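Local coordinates for nitrogenase iron-molybdenum cofactor biosynthesis protein NifB (Methanothermobacter thermautotrophicus, PDB 7JMA) that probably carries out the radical SAM-dependent carbide insertion that couples two [4Fe-4S] clusters into the [8Fe-9S-C] precursor of the nitrogenase cofactor, at residues V30-I34 and A68-V72; I81-A87 and L112-S117; V142-D146 and H205-I209; L197-D203 and Q242-V246. One frame throughout, in Å; residues are numbered along the deposited sequence.

Contact 1 (V30-I34 and A68-V72); sequences VHVPI and AIKHV
Build residues 30-33 extended, beta at Val30 and His31, with Ile34 bending out of the beta conformation (psi near 7°), so that alternate side chains face helix 65-76: Val30, Val32 and Ile34 point toward it and His31 points away. Set the helical segment 68-72 with Val72 CA 7.1 Å from Val30 CA and Ala68 CA 6.0 Å from Val32 CA. The close approach comes at Ala68, whose small side chain makes a shallow hollow: Val32 CB settles into it at 3.7 Å from Ala68 CB, and Ile34 CG2 reaches the same methyl at 3.8 Å. One turn on, Val32 (chi1 m) puts CG1 4.0 Å from Val72 CG2, and Val30 CG1 is 4.4 Å from that same CG2. His71, chi1 t, closes the side of the contact, its CD2 4.0 Å from Val30 CG1. This is helix-on-sheet packing at the first strand of the radical SAM domain's parallel sheet, Phe101 of helix 96-108 also covering Ala68 and Ile34. The contacts are apolar or van der Waals, so the fit depends on shape and exclusion of water.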
loop_
_atom_site.group_PDB
_atom_site.type_symbol
_atom_site.label_atom_id
_atom_site.label_comp_id
_atom_site.label_asym_id
_atom_site.label_seq_id
_atom_site.Cartn_x
_atom_site.Cartn_y
_atom_site.Cartn_z
ATOM N N VAL A 30 12.130 -10.270 4.016
ATOM C CA VAL A 30 11.687 -11.249 3.027
ATOM C C VAL A 30 10.258 -10.924 2.617
ATOM O O VAL A 30 9.364 -10.862 3.469
ATOM C CB VAL A 30 11.758 -12.683 3.573
ATOM C CG1 VAL A 30 11.586 -13.681 2.440
ATOM C CG2 VAL A 30 13.070 -12.902 4.278
ATOM N N HIS A 31 10.033 -10.759 1.318
ATOM C CA HIS A 31 8.689 -10.638 0.771
ATOM C C HIS A 31 8.374 -11.893 -0.027
ATOM O O HIS A 31 9.196 -12.338 -0.831
ATOM C CB HIS A 31 8.558 -9.390 -0.107
ATOM C CG HIS A 31 8.499 -8.114 0.675
ATOM N ND1 HIS A 31 9.629 -7.475 1.143
ATOM C CD2 HIS A 31 7.447 -7.365 1.080
ATOM C CE1 HIS A 31 9.274 -6.385 1.798
ATOM N NE2 HIS A 31 7.956 -6.294 1.773
ATOM N N VAL A 32 7.208 -12.475 0.209
ATOM C CA VAL A 32 6.794 -13.708 -0.461
ATOM C C VAL A 32 5.726 -13.371 -1.493
ATOM O O VAL A 32 4.786 -12.635 -1.174
ATOM C CB VAL A 32 6.276 -14.758 0.537
ATOM C CG1 VAL A 32 7.431 -15.231 1.425
ATOM C CG2 VAL A 32 5.148 -14.203 1.379
ATOM N N PRO A 33 5.827 -13.904 -2.744
ATOM C CA PRO A 33 4.833 -13.591 -3.786
ATOM C C PRO A 33 3.651 -14.546 -3.775
ATOM O O PRO A 33 3.629 -15.531 -4.520
ATOM C CB PRO A 33 5.640 -13.733 -5.083
ATOM C CG PRO A 33 6.625 -14.834 -4.777
ATOM C CD PRO A 33 6.936 -14.722 -3.266
ATOM N N ILE A 34 2.652 -14.262 -2.946
ATOM C CA ILE A 34 1.535 -15.172 -2.744
ATOM C C ILE A 34 0.198 -14.517 -3.055
ATOM O O ILE A 34 -0.851 -15.108 -2.785
ATOM C CB ILE A 34 1.525 -15.722 -1.308
ATOM C CG1 ILE A 34 1.372 -14.555 -0.343
ATOM C CG2 ILE A 34 2.797 -16.509 -1.026
ATOM C CD1 ILE A 34 1.227 -14.971 1.084
ATOM N N ALA A 68 5.636 -20.601 0.932
ATOM C CA ALA A 68 6.227 -19.351 1.401
ATOM C C ALA A 68 6.778 -19.500 2.816
ATOM O O ALA A 68 7.830 -18.938 3.138
ATOM C CB ALA A 68 5.188 -18.227 1.342
ATOM N N ILE A 69 6.076 -20.244 3.671
ATOM C CA ILE A 69 6.599 -20.548 5.007
ATOM C C ILE A 69 7.938 -21.273 4.906
ATOM O O ILE A 69 8.913 -20.918 5.584
ATOM C CB ILE A 69 5.579 -21.377 5.808
ATOM C CG1 ILE A 69 4.315 -20.566 6.089
ATOM C CG2 ILE A 69 6.215 -21.901 7.103
ATOM C CD1 ILE A 69 4.506 -19.443 7.088
ATOM N N LYS A 70 8.001 -22.313 4.069
ATOM C CA LYS A 70 9.241 -23.070 3.924
ATOM C C LYS A 70 10.354 -22.191 3.374
ATOM O O LYS A 70 11.515 -22.315 3.782
ATOM C CB LYS A 70 9.013 -24.278 3.018
ATOM N N HIS A 71 10.014 -21.295 2.446
ATOM C CA HIS A 71 10.988 -20.339 1.931
ATOM C C HIS A 71 11.548 -19.463 3.050
ATOM O O HIS A 71 12.767 -19.284 3.158
ATOM C CB HIS A 71 10.338 -19.486 0.835
ATOM C CG HIS A 71 11.226 -18.409 0.291
ATOM N ND1 HIS A 71 12.316 -18.675 -0.512
ATOM C CD2 HIS A 71 11.180 -17.062 0.429
ATOM C CE1 HIS A 71 12.905 -17.537 -0.842
ATOM N NE2 HIS A 71 12.238 -16.544 -0.282
ATOM N N VAL A 72 10.671 -18.907 3.897
ATOM C CA VAL A 72 11.147 -18.040 4.975
ATOM C C VAL A 72 12.071 -18.809 5.915
ATOM O O VAL A 72 13.124 -18.306 6.325
ATOM C CB VAL A 72 9.967 -17.417 5.741
ATOM C CG1 VAL A 72 10.475 -16.701 6.978
ATOM C CG2 VAL A 72 9.209 -16.445 4.854
#

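Contact 2 (I81-A87 and L112-S117); sequences ISVIGVA and LLKCMS
Lay two neighbouring parallel strands, 83-86 and 113-117, with axes 4.6 Å apart at closest and crossing at -24°. Leu112, just ahead of its strand, turns its side chain (m, t) toward the partner: CD2 is 3.3 Å from Ile81 O and CD1 4.0 Å from Ile84 CG2. Leu113, level with Val83, donates N to Ser82 O (2.8 Å) and accepts from Ile84 N at its O (2.9 Å). Lys114 pairs with Ile84, its CG 3.8 Å from Ile84 CG1, and curls back so that NZ binds Leu112 O at 2.6 Å and also Phe109 O. Cys115 N bonds to Ile84 O (3.0 Å), while Cys115 O takes Val86 N (3.2 Å). Its p rotamer puts SG 3.6 Å from Val83 CG1, over Gly85, where a CB would clash with the sulfur. Met116 pairs with Val86, and Ser117 N reaches Val86 O at 3.2 Å. Helix 96-108 completes this beta-alpha-beta unit. The ladder fixes the backbone of Cys115, a ligand of cluster #1, whose site is empty in this model, and glycine accommodates its thiol.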
loop_
_atom_site.group_PDB
_atom_site.type_symbol
_atom_site.label_atom_id
_atom_site.label_comp_id
_atom_site.label_asym_id
_atom_site.label_seq_id
_atom_site.Cartn_x
_atom_site.Cartn_y
_atom_site.Cartn_z
ATOM N N ILE A 81 17.034 -12.464 9.342
ATOM C CA ILE A 81 15.765 -11.900 8.896
ATOM C C ILE A 81 15.058 -11.325 10.115
ATOM O O ILE A 81 15.070 -11.927 11.195
ATOM C CB ILE A 81 14.885 -12.957 8.195
ATOM C CG1 ILE A 81 15.591 -13.499 6.949
ATOM C CG2 ILE A 81 13.535 -12.376 7.812
ATOM C CD1 ILE A 81 16.107 -12.412 6.032
ATOM N N SER A 82 14.476 -10.142 9.954
ATOM C CA SER A 82 13.668 -9.558 11.010
ATOM C C SER A 82 12.253 -9.220 10.576
ATOM O O SER A 82 11.402 -9.018 11.445
ATOM C CB SER A 82 14.334 -8.288 11.566
ATOM O OG SER A 82 14.937 -7.541 10.525
ATOM N N VAL A 83 11.970 -9.183 9.271
ATOM C CA VAL A 83 10.679 -8.745 8.751
ATOM C C VAL A 83 10.251 -9.703 7.646
ATOM O O VAL A 83 11.066 -10.073 6.793
ATOM C CB VAL A 83 10.738 -7.301 8.207
ATOM C CG1 VAL A 83 9.359 -6.844 7.756
ATOM C CG2 VAL A 83 11.316 -6.339 9.249
ATOM N N ILE A 84 8.988 -10.127 7.680
ATOM C CA ILE A 84 8.363 -10.845 6.568
ATOM C C ILE A 84 7.175 -10.038 6.068
ATOM O O ILE A 84 6.390 -9.504 6.858
ATOM C CB ILE A 84 7.929 -12.275 6.957
ATOM C CG1 ILE A 84 6.969 -12.268 8.147
ATOM C CG2 ILE A 84 9.149 -13.124 7.290
ATOM C CD1 ILE A 84 6.737 -13.646 8.744
ATOM N N GLY A 85 7.033 -9.953 4.751
ATOM C CA GLY A 85 5.995 -9.122 4.183
ATOM C C GLY A 85 5.353 -9.781 2.981
ATOM O O GLY A 85 5.926 -10.664 2.340
ATOM N N VAL A 86 4.139 -9.335 2.697
ATOM C CA VAL A 86 3.425 -9.693 1.474
ATOM C C VAL A 86 3.118 -8.391 0.763
ATOM O O VAL A 86 2.472 -7.508 1.338
ATOM C CB VAL A 86 2.123 -10.458 1.757
ATOM C CG1 VAL A 86 1.309 -10.612 0.439
ATOM C CG2 VAL A 86 2.420 -11.812 2.404
ATOM N N ALA A 87 3.557 -8.268 -0.490
ATOM C CA ALA A 87 3.340 -7.025 -1.211
ATOM C C ALA A 87 2.812 -7.218 -2.615
ATOM O O ALA A 87 2.456 -6.229 -3.264
ATOM C CB ALA A 87 4.641 -6.217 -1.288
ATOM N N LEU A 112 9.197 -12.148 14.480
ATOM C CA LEU A 112 9.470 -11.339 13.300
ATOM C C LEU A 112 8.413 -10.257 13.099
ATOM O O LEU A 112 7.229 -10.458 13.390
ATOM C CB LEU A 112 9.558 -12.216 12.046
ATOM C CG LEU A 112 10.629 -13.311 12.041
ATOM C CD1 LEU A 112 10.454 -14.248 10.850
ATOM C CD2 LEU A 112 12.026 -12.706 12.064
ATOM N N LEU A 113 8.858 -9.103 12.603
ATOM C CA LEU A 113 7.930 -8.061 12.201
ATOM C C LEU A 113 7.176 -8.529 10.967
ATOM O O LEU A 113 7.763 -9.100 10.051
ATOM C CB LEU A 113 8.659 -6.756 11.873
ATOM C CG LEU A 113 9.771 -6.172 12.756
ATOM C CD1 LEU A 113 9.884 -4.651 12.560
ATOM C CD2 LEU A 113 9.591 -6.513 14.230
ATOM N N LYS A 114 5.878 -8.279 10.937
ATOM C CA LYS A 114 5.049 -8.677 9.807
ATOM C C LYS A 114 4.483 -7.434 9.142
ATOM O O LYS A 114 3.975 -6.541 9.823
ATOM C CB LYS A 114 3.936 -9.619 10.263
ATOM C CG LYS A 114 4.461 -11.009 10.639
ATOM C CD LYS A 114 3.541 -11.716 11.606
ATOM C CE LYS A 114 4.260 -12.822 12.370
ATOM N NZ LYS A 114 5.546 -12.370 12.966
ATOM N N CYS A 115 4.597 -7.356 7.812
ATOM C CA CYS A 115 4.125 -6.167 7.122
ATOM C C CYS A 115 3.427 -6.558 5.830
ATOM O O CYS A 115 3.554 -7.679 5.340
ATOM C CB CYS A 115 5.260 -5.188 6.830
ATOM S SG CYS A 115 6.510 -5.839 5.740
ATOM N N MET A 116 2.686 -5.605 5.279
ATOM C CA MET A 116 2.088 -5.831 3.980
ATOM C C MET A 116 1.810 -4.486 3.330
ATOM O O MET A 116 1.730 -3.452 3.994
ATOM C CB MET A 116 0.816 -6.672 4.098
ATOM C CG MET A 116 -0.343 -6.005 4.761
ATOM S SD MET A 116 -1.868 -6.853 4.244
ATOM C CE MET A 116 -1.667 -8.419 5.075
ATOM N N SER A 117 1.677 -4.518 2.011
ATOM C CA SER A 117 1.320 -3.335 1.253
ATOM C C SER A 117 -0.010 -3.602 0.578
ATOM O O SER A 117 -0.313 -4.744 0.221
ATOM C CB SER A 117 2.391 -2.966 0.208
ATOM O OG SER A 117 3.669 -2.841 0.811
#

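Contact 3 (V142-D146 and H205-I209); sequences VNAVD and HIVDI
A buried loop-to-helix contact joins the turn after strand 137-141 to the start of helix 206-216, and one hydrogen bond from a backbone amide to a histidine side chain holds it. Val145 N donates to His205 NE2 at 2.9 Å and 175°, almost straight, the amide lying at the ring edge close to its plane. His205 (chi1 t, chi2 60°) points toward the loop. Its other nitrogen, ND1, donates to Asp208 OD2 at 3.1 Å, a His-carboxylate pair that leaves NE2 as the acceptor. Ala144 CA sits 3.5 Å from His205 NE2, and Val145 CG2 touches His205 CE1 at 3.4 Å. The loop runs along the C-terminal end of the parallel strands, the end that carries the active site in radical SAM enzymes. Asn143 points away from the helix, its side chain about 4 Å from that of Cys42, a cluster #2 ligand, and its OD1 accepts from Val196 N. Asp146, at an N-cap position, caps Glu148 N. Across from the loop, Ile209 (m, t), its CA 5.9 Å from Val145 CA, supplies the apolar half: CG2 is 3.8 Å from Val142 CG1, and CG1 is 4.3 Å from Val145 CG1. Ile209 CD1 also makes van der Waals contact with the backbone, 3.5 Å from Asn143 O.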
loop_
_atom_site.group_PDB
_atom_site.type_symbol
_atom_site.label_atom_id
_atom_site.label_comp_id
_atom_site.label_asym_id
_atom_site.label_seq_id
_atom_site.Cartn_x
_atom_site.Cartn_y
_atom_site.Cartn_z
ATOM N N VAL A 142 -1.638 5.783 -1.659
ATOM C CA VAL A 142 -2.639 6.835 -1.772
ATOM C C VAL A 142 -2.089 7.855 -2.748
ATOM O O VAL A 142 -1.130 8.571 -2.434
ATOM C CB VAL A 142 -2.954 7.513 -0.431
ATOM C CG1 VAL A 142 -4.018 8.588 -0.675
ATOM C CG2 VAL A 142 -3.420 6.513 0.633
ATOM N N ASN A 143 -2.694 7.933 -3.937
ATOM C CA ASN A 143 -2.176 8.797 -4.986
ATOM C C ASN A 143 -2.979 10.070 -5.180
ATOM O O ASN A 143 -2.516 10.965 -5.889
ATOM C CB ASN A 143 -2.109 8.013 -6.306
ATOM C CG ASN A 143 -1.131 6.860 -6.222
ATOM O OD1 ASN A 143 -0.002 7.038 -5.772
ATOM N ND2 ASN A 143 -1.565 5.668 -6.626
ATOM N N ALA A 144 -4.156 10.173 -4.567
ATOM C CA ALA A 144 -4.938 11.402 -4.605
ATOM C C ALA A 144 -6.001 11.329 -3.521
ATOM O O ALA A 144 -6.401 10.247 -3.087
ATOM C CB ALA A 144 -5.589 11.625 -5.982
ATOM N N VAL A 145 -6.469 12.502 -3.106
ATOM C CA VAL A 145 -7.647 12.615 -2.258
ATOM C C VAL A 145 -8.714 13.508 -2.868
ATOM O O VAL A 145 -9.781 13.677 -2.273
ATOM C CB VAL A 145 -7.267 13.102 -0.846
ATOM C CG1 VAL A 145 -6.310 12.096 -0.241
ATOM C CG2 VAL A 145 -6.638 14.488 -0.894
ATOM N N ASP A 146 -8.464 14.067 -4.045
ATOM C CA ASP A 146 -9.407 14.927 -4.739
ATOM C C ASP A 146 -9.892 14.188 -5.977
ATOM O O ASP A 146 -9.064 13.803 -6.816
ATOM C CB ASP A 146 -8.720 16.243 -5.098
ATOM C CG ASP A 146 -9.391 16.992 -6.234
ATOM O OD1 ASP A 146 -8.661 17.740 -6.915
ATOM O OD2 ASP A 146 -10.620 16.873 -6.438
ATOM N N HIS A 205 -0.500 18.406 -5.402
ATOM C CA HIS A 205 -1.557 17.805 -4.613
ATOM C C HIS A 205 -1.023 16.907 -3.503
ATOM O O HIS A 205 -1.794 16.496 -2.628
ATOM C CB HIS A 205 -2.466 17.004 -5.557
ATOM C CG HIS A 205 -3.591 16.300 -4.881
ATOM N ND1 HIS A 205 -4.552 16.964 -4.152
ATOM C CD2 HIS A 205 -3.925 14.987 -4.842
ATOM C CE1 HIS A 205 -5.423 16.088 -3.682
ATOM N NE2 HIS A 205 -5.065 14.882 -4.087
ATOM N N ILE A 206 0.278 16.615 -3.509
ATOM C CA ILE A 206 0.830 15.664 -2.552
ATOM C C ILE A 206 0.701 16.180 -1.122
ATOM O O ILE A 206 0.481 15.389 -0.200
ATOM C CB ILE A 206 2.292 15.338 -2.911
ATOM C CG1 ILE A 206 2.396 14.853 -4.362
ATOM C CG2 ILE A 206 2.854 14.303 -1.968
ATOM C CD1 ILE A 206 1.758 13.528 -4.614
ATOM N N VAL A 207 0.816 17.493 -0.901
ATOM C CA VAL A 207 0.685 17.984 0.471
ATOM C C VAL A 207 -0.759 17.850 0.958
ATOM O O VAL A 207 -1.003 17.683 2.161
ATOM C CB VAL A 207 1.193 19.433 0.600
ATOM C CG1 VAL A 207 2.713 19.462 0.650
ATOM C CG2 VAL A 207 0.687 20.283 -0.546
ATOM N N ASP A 208 -1.737 17.920 0.048
ATOM C CA ASP A 208 -3.119 17.639 0.430
ATOM C C ASP A 208 -3.272 16.194 0.876
ATOM O O ASP A 208 -3.948 15.909 1.873
ATOM C CB ASP A 208 -4.075 17.929 -0.729
ATOM C CG ASP A 208 -3.966 19.346 -1.239
ATOM O OD1 ASP A 208 -3.957 20.275 -0.405
ATOM O OD2 ASP A 208 -3.898 19.525 -2.475
ATOM N N ILE A 209 -2.663 15.261 0.134
ATOM C CA ILE A 209 -2.647 13.867 0.571
ATOM C C ILE A 209 -2.080 13.773 1.979
ATOM O O ILE A 209 -2.673 13.154 2.870
ATOM C CB ILE A 209 -1.836 12.998 -0.405
ATOM C CG1 ILE A 209 -2.444 13.036 -1.808
ATOM C CG2 ILE A 209 -1.796 11.542 0.082
ATOM C CD1 ILE A 209 -1.588 12.324 -2.820
#

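Contact 4 (L197-D203 and Q242-V246); sequences LIPGLND and QIERV
Leu197 and Gln242 lose the most surface here, with Val246 next, and the contact can be built round these three. Leu197 ends strand 190-197; beyond it the chain turns through Pro199 and Gly200, whose phi of 81° suits glycine, and comes back to Asp203. Opposite, 242-246 is regular helix, with Val246 N bonded to Gln242 O at 2.9 Å. Set Ile243 CA 7.5 Å from Leu197 CA and Val246 CA 7.6 Å from Asp203 CA. Leu197 (t, p) points at the helix and drives CD2 between two side chains one turn apart on it: 3.6 Å to Val246 CG2 and 4.2 Å to Gln242 OE1, with Ile243 CG2 at 3.9 Å. Gln242, extended (chi1 and chi2 both t), reaches over the loop so that NE2 lies 3.3 Å from Asp203 CB and OE1 3.7 Å from Pro199 CG. Val246 (m) meets the loop at both ends, its CG1 being 3.8 Å from Asp203 O. Two bonds brace the loop from within: Ile198 N to Asn202 OD1 (2.7 Å), and Gly200 N to Asp203 OD2 at a very short 2.3 Å. Helix 240-251 thus packs beside the last strands of the parallel sheet, Leu197 and Val246 both also touching Ile223 of strand 220-225. What meets the helix is van der Waals contact, apolar where Leu197 meets Val246 and Ile243, and aliphatic against amide where Gln242 lies over Pro199 CG and Asp203 CB.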
loop_
_atom_site.group_PDB
_atom_site.type_symbol
_atom_site.label_atom_id
_atom_site.label_comp_id
_atom_site.label_asym_id
_atom_site.label_seq_id
_atom_site.Cartn_x
_atom_site.Cartn_y
_atom_site.Cartn_z
ATOM N N LEU A 197 4.493 10.380 -7.271
ATOM C CA LEU A 197 4.538 11.757 -7.742
ATOM C C LEU A 197 4.384 11.749 -9.259
ATOM O O LEU A 197 5.260 11.262 -9.974
ATOM C CB LEU A 197 5.846 12.409 -7.313
ATOM C CG LEU A 197 6.086 13.829 -7.798
ATOM C CD1 LEU A 197 4.941 14.711 -7.354
ATOM C CD2 LEU A 197 7.405 14.331 -7.248
ATOM N N ILE A 198 3.261 12.267 -9.748
ATOM C CA ILE A 198 2.974 12.293 -11.179
ATOM C C ILE A 198 3.048 13.741 -11.637
ATOM O O ILE A 198 2.109 14.517 -11.398
ATOM C CB ILE A 198 1.602 11.683 -11.507
ATOM C CG1 ILE A 198 1.491 10.251 -10.982
ATOM C CG2 ILE A 198 1.373 11.693 -13.028
ATOM C CD1 ILE A 198 0.065 9.816 -10.692
ATOM N N PRO A 199 4.133 14.145 -12.289
ATOM C CA PRO A 199 4.274 15.548 -12.696
ATOM C C PRO A 199 3.126 15.966 -13.599
ATOM O O PRO A 199 2.754 15.252 -14.533
ATOM C CB PRO A 199 5.617 15.569 -13.432
ATOM C CG PRO A 199 6.347 14.384 -12.904
ATOM C CD PRO A 199 5.308 13.342 -12.655
ATOM N N GLY A 200 2.544 17.120 -13.295
ATOM C CA GLY A 200 1.441 17.632 -14.077
ATOM C C GLY A 200 0.097 17.029 -13.754
ATOM O O GLY A 200 -0.884 17.348 -14.433
ATOM N N LEU A 201 0.016 16.159 -12.747
ATOM C CA LEU A 201 -1.256 15.557 -12.375
ATOM C C LEU A 201 -1.519 15.726 -10.885
ATOM O O LEU A 201 -2.553 16.278 -10.498
ATOM C CB LEU A 201 -1.287 14.074 -12.756
ATOM C CG LEU A 201 -2.626 13.357 -12.595
ATOM C CD1 LEU A 201 -3.730 14.133 -13.300
ATOM C CD2 LEU A 201 -2.536 11.949 -13.169
ATOM N N ASN A 202 -0.605 15.247 -10.038
ATOM C CA ASN A 202 -0.780 15.383 -8.597
ATOM C C ASN A 202 0.406 16.051 -7.908
ATOM O O ASN A 202 0.490 16.003 -6.677
ATOM C CB ASN A 202 -1.068 14.011 -7.956
ATOM C CG ASN A 202 0.143 13.075 -7.966
ATOM O OD1 ASN A 202 1.207 13.403 -8.501
ATOM N ND2 ASN A 202 -0.024 11.897 -7.375
ATOM N N ASP A 203 1.306 16.693 -8.660
ATOM C CA ASP A 203 2.548 17.194 -8.070
ATOM C C ASP A 203 2.291 18.245 -6.996
ATOM O O ASP A 203 2.971 18.262 -5.963
ATOM C CB ASP A 203 3.462 17.762 -9.156
ATOM C CG ASP A 203 2.695 18.453 -10.263
ATOM O OD1 ASP A 203 1.650 19.075 -9.981
ATOM O OD2 ASP A 203 3.150 18.382 -11.420
ATOM N N GLN A 242 12.201 18.477 -8.203
ATOM C CA GLN A 242 10.801 18.394 -7.816
ATOM C C GLN A 242 10.584 17.357 -6.718
ATOM O O GLN A 242 9.867 17.630 -5.752
ATOM C CB GLN A 242 9.923 18.088 -9.030
ATOM C CG GLN A 242 8.448 18.372 -8.785
ATOM C CD GLN A 242 7.561 17.912 -9.921
ATOM O OE1 GLN A 242 7.807 16.876 -10.539
ATOM N NE2 GLN A 242 6.511 18.677 -10.195
ATOM N N ILE A 243 11.208 16.178 -6.835
ATOM C CA ILE A 243 11.000 15.128 -5.838
ATOM C C ILE A 243 11.502 15.586 -4.473
ATOM O O ILE A 243 10.901 15.279 -3.439
ATOM C CB ILE A 243 11.668 13.805 -6.271
ATOM C CG1 ILE A 243 13.193 13.919 -6.258
ATOM C CG2 ILE A 243 11.174 13.357 -7.643
ATOM C CD1 ILE A 243 13.922 12.604 -6.042
ATOM N N GLU A 244 12.604 16.331 -4.442
ATOM C CA GLU A 244 13.079 16.780 -3.141
ATOM C C GLU A 244 12.343 18.026 -2.677
ATOM O O GLU A 244 12.205 18.240 -1.466
ATOM C CB GLU A 244 14.593 16.999 -3.163
ATOM C CG GLU A 244 15.364 15.679 -3.158
ATOM C CD GLU A 244 15.156 14.876 -1.871
ATOM O OE1 GLU A 244 14.753 15.465 -0.842
ATOM O OE2 GLU A 244 15.367 13.643 -1.897
ATOM N N ARG A 245 11.840 18.836 -3.611
ATOM C CA ARG A 245 10.940 19.920 -3.233
ATOM C C ARG A 245 9.703 19.380 -2.529
ATOM O O ARG A 245 9.344 19.842 -1.442
ATOM C CB ARG A 245 10.545 20.730 -4.464
ATOM N N VAL A 246 9.036 18.390 -3.130
ATOM C CA VAL A 246 7.789 17.898 -2.549
ATOM C C VAL A 246 8.064 17.154 -1.248
ATOM O O VAL A 246 7.280 17.240 -0.298
ATOM C CB VAL A 246 7.015 17.017 -3.549
ATOM C CG1 VAL A 246 6.494 17.846 -4.725
ATOM C CG2 VAL A 246 7.854 15.842 -4.018
#

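The four contacts form two pairs on opposite sides of the chain's centre. Contacts 1 and 2, with centres 10 Å apart, share the parallel sheet: Val30 O meets Gly85 N at 2.8 Å and Val30 N meets Val83 O at 3.0 Å, both probable hydrogen bonds. Contacts 3 and 4, centres 11 Å apart, alternate along the chain and meet where Asn202 ND2 lies 3.0 Å from Asn143 O, with Ile206 CG1 3.9 Å from Leu197 CD1. Between the pairs, contacts 2 and 3 come within about 10 Å at their nearest atoms. Contact 2 holds Cys115 of cluster #1 and contact 3 borders Cys42 of cluster #2, both sites empty in this apo model; contact 4 lies away from them.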